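Local coordinates for protein CBIX (Paracoccus pantotrophus, PDB 4CCS) that probably inserts ferrous iron into sirohydrochlorin as the terminal chelatase of siroheme biosynthesis in denitrifying bacteria, at residues S129-R140 against T154-P162. Numbering follows the deposited sequence.
Sequences SGRSRAPSEAAR and TCGFIEEAP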
# COMPACT_ATOMS: atom_id res chain seq x y z
N SER A 129 13.19 0.42 -1.13
CA SER A 129 13.92 -0.25 -0.04
C SER A 129 15.41 -0.20 -0.31
O SER A 129 15.84 -0.28 -1.46
CB SER A 129 13.48 -1.71 0.09
OG SER A 129 14.18 -2.40 1.12
N GLY A 130 16.20 -0.09 0.76
CA GLY A 130 17.66 -0.10 0.67
C GLY A 130 18.20 -1.53 0.93
O GLY A 130 19.36 -1.81 0.60
N ARG A 131 17.36 -2.42 1.50
CA ARG A 131 17.73 -3.80 1.85
C ARG A 131 17.18 -4.88 0.90
O ARG A 131 17.64 -6.03 0.95
CB ARG A 131 17.34 -4.10 3.30
CG ARG A 131 18.19 -3.35 4.32
CD ARG A 131 18.25 -4.07 5.66
NE ARG A 131 19.36 -3.58 6.48
CZ ARG A 131 19.68 -4.06 7.68
NH1 ARG A 131 18.97 -5.05 8.22
NH2 ARG A 131 20.71 -3.56 8.34
N SER A 132 16.20 -4.54 0.03
CA SER A 132 15.60 -5.49 -0.91
C SER A 132 15.26 -4.86 -2.24
O SER A 132 14.93 -3.67 -2.29
CB SER A 132 14.35 -6.13 -0.29
OG SER A 132 13.66 -6.94 -1.23
N ARG A 133 15.30 -5.66 -3.31
CA ARG A 133 14.96 -5.24 -4.67
C ARG A 133 13.46 -5.45 -4.98
O ARG A 133 12.97 -4.91 -5.96
CB ARG A 133 15.83 -5.98 -5.70
CG ARG A 133 17.17 -5.30 -5.96
CD ARG A 133 18.07 -6.11 -6.87
NE ARG A 133 18.78 -7.16 -6.14
CZ ARG A 133 19.68 -7.98 -6.68
NH1 ARG A 133 20.00 -7.88 -7.96
NH2 ARG A 133 20.27 -8.91 -5.93
N ALA A 134 12.75 -6.22 -4.12
CA ALA A 134 11.33 -6.56 -4.28
C ALA A 134 10.36 -5.33 -4.33
O ALA A 134 9.52 -5.32 -5.24
CB ALA A 134 10.89 -7.54 -3.20
N PRO A 135 10.47 -4.31 -3.43
CA PRO A 135 9.54 -3.15 -3.54
C PRO A 135 9.67 -2.35 -4.84
O PRO A 135 8.64 -1.99 -5.43
CB PRO A 135 9.90 -2.30 -2.32
CG PRO A 135 10.41 -3.27 -1.33
CD PRO A 135 11.20 -4.26 -2.14
N SER A 136 10.90 -2.06 -5.30
CA SER A 136 11.06 -1.31 -6.55
C SER A 136 10.66 -2.12 -7.78
O SER A 136 10.12 -1.55 -8.72
CB SER A 136 12.46 -0.72 -6.69
OG SER A 136 13.45 -1.73 -6.81
N GLU A 137 10.89 -3.45 -7.76
CA GLU A 137 10.45 -4.29 -8.89
C GLU A 137 8.91 -4.27 -8.95
O GLU A 137 8.35 -4.13 -10.04
CB GLU A 137 10.96 -5.74 -8.77
CG GLU A 137 12.45 -5.91 -9.02
CD GLU A 137 12.92 -5.68 -10.45
OE1 GLU A 137 12.81 -6.62 -11.27
OE2 GLU A 137 13.44 -4.58 -10.73
N ALA A 138 8.25 -4.33 -7.78
CA ALA A 138 6.78 -4.28 -7.69
C ALA A 138 6.22 -2.93 -8.18
O ALA A 138 5.21 -2.93 -8.87
CB ALA A 138 6.33 -4.57 -6.27
N ALA A 139 6.89 -1.79 -7.84
CA ALA A 139 6.43 -0.48 -8.30
C ALA A 139 6.64 -0.34 -9.80
O ALA A 139 5.78 0.23 -10.47
CB ALA A 139 7.14 0.64 -7.54
N ARG A 140 7.75 -0.89 -10.34
CA ARG A 140 7.98 -0.84 -11.80
C ARG A 140 6.97 -1.68 -12.54
O ARG A 140 6.55 -1.29 -13.62
CB ARG A 140 9.41 -1.24 -12.19
CG ARG A 140 10.38 -0.06 -12.11
CD ARG A 140 11.79 -0.43 -12.55
NE ARG A 140 12.40 -1.37 -11.61
CZ ARG A 140 13.12 -1.02 -10.55
NH1 ARG A 140 13.32 0.26 -10.27
NH2 ARG A 140 13.61 -1.95 -9.74
N THR A 154 6.58 6.23 -15.12
CA THR A 154 7.87 5.97 -14.47
C THR A 154 7.67 5.94 -12.96
O THR A 154 6.57 6.25 -12.48
CB THR A 154 8.91 7.02 -14.86
OG1 THR A 154 8.42 8.30 -14.47
CG2 THR A 154 9.29 6.98 -16.35
N CYS A 155 8.72 5.55 -12.23
CA CYS A 155 8.72 5.44 -10.78
C CYS A 155 9.71 6.42 -10.19
O CYS A 155 10.70 6.77 -10.83
CB CYS A 155 9.07 4.03 -10.34
SG CYS A 155 7.88 2.77 -10.84
N GLY A 156 9.48 6.78 -8.92
CA GLY A 156 10.36 7.60 -8.10
C GLY A 156 10.28 7.00 -6.71
O GLY A 156 9.19 6.64 -6.26
N PHE A 157 11.42 6.90 -6.03
CA PHE A 157 11.48 6.31 -4.71
C PHE A 157 12.06 7.23 -3.64
O PHE A 157 12.70 8.25 -3.94
CB PHE A 157 12.26 4.97 -4.75
CG PHE A 157 11.71 3.99 -5.76
CD1 PHE A 157 10.61 3.19 -5.44
CD2 PHE A 157 12.25 3.90 -7.03
CE1 PHE A 157 10.09 2.30 -6.38
CE2 PHE A 157 11.73 3.00 -7.97
CZ PHE A 157 10.64 2.22 -7.64
N ILE A 158 11.83 6.86 -2.38
CA ILE A 158 12.36 7.63 -1.24
C ILE A 158 13.71 7.01 -0.81
O ILE A 158 14.66 7.75 -0.54
CB ILE A 158 11.31 7.69 -0.09
CG1 ILE A 158 10.18 8.68 -0.44
CG2 ILE A 158 11.95 8.10 1.27
CD1 ILE A 158 8.97 8.10 -0.96
N GLU A 159 13.80 5.67 -0.76
CA GLU A 159 14.98 4.94 -0.29
C GLU A 159 16.04 4.58 -1.33
O GLU A 159 17.15 4.21 -0.95
CB GLU A 159 14.56 3.65 0.44
CG GLU A 159 13.89 3.89 1.77
CD GLU A 159 14.77 4.50 2.84
OE1 GLU A 159 15.85 3.92 3.12
OE2 GLU A 159 14.39 5.55 3.39
N GLU A 160 15.71 4.67 -2.61
CA GLU A 160 16.63 4.24 -3.64
C GLU A 160 16.48 5.02 -4.91
O GLU A 160 15.48 5.73 -5.09
CB GLU A 160 16.44 2.73 -3.90
CG GLU A 160 15.07 2.39 -4.48
CD GLU A 160 14.76 0.92 -4.57
OE1 GLU A 160 15.38 0.23 -5.42
OE2 GLU A 160 13.87 0.46 -3.83
N ALA A 161 17.49 4.93 -5.79
CA ALA A 161 17.45 5.59 -7.08
C ALA A 161 16.50 4.78 -7.99
O ALA A 161 16.46 3.55 -7.87
CB ALA A 161 18.85 5.65 -7.70
N PRO A 162 15.72 5.44 -8.88
CA PRO A 162 15.66 6.89 -9.10
C PRO A 162 14.92 7.57 -7.94
O PRO A 162 13.81 7.15 -7.60
CB PRO A 162 14.94 7.00 -10.46
CG PRO A 162 14.09 5.76 -10.55
CD PRO A 162 14.87 4.69 -9.83
O HOH W 1 13.37 -2.26 -4.01
O HOH W 2 15.06 1.08 -8.17
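Ser-136 CB sits over one face of the Phe-157 ring, a CH-pi contact 4.0 Å from the centroid, while Ala-139 CB meets the ring at its edge through CE1 and Pro-162 CD touches the rim in plane. The Arg-140 and Phe-157 side chains cross at about a right angle, guanidinium and ring planes 69° apart, with NH1 nearest CE2; Ser-136 O lies over one face of the guanidinium, and the Glu-137 carboxylate and a water are at its edge. The packing belongs to the beta-alpha-beta unit of a chelatase-clan domain: helix 134-146 runs roughly antiparallel to strand 152-157, an edge strand of its parallel sheet, whose Cys-155 lays SG against Ala-139 CB and beside Ala-139 O. Phe-157 also touches Ala-126 on the neighbouring strand.

Beyond the strand, Glu-160 binds the loop before the helix. Its OE2 accepts from Ser-129 N at 2.8 Å, on the anti side and 30° out of the carboxylate plane; its OE1 accepts from Ser-136 OG at 3.1 Å, from above that plane. One water links OE2 to Ser-132 O and Ser-136 N, and a second joins OE1 to Arg-140 NH1 and Ala-161 O. An alanine in place of Glu-160 would probably leave Ser-129 N and Ser-136 OG without their carboxylate acceptor and both waters short of a partner, freeing the loop to shift against the helix. Bent at chi3 (-67°), the Arg-140 chain brings NH2 back to Glu-137 OE2 in a nearly straight 2.8 Å salt bridge, and the same NH2 gives Ser-136 OG a weak bond at 2.9 Å.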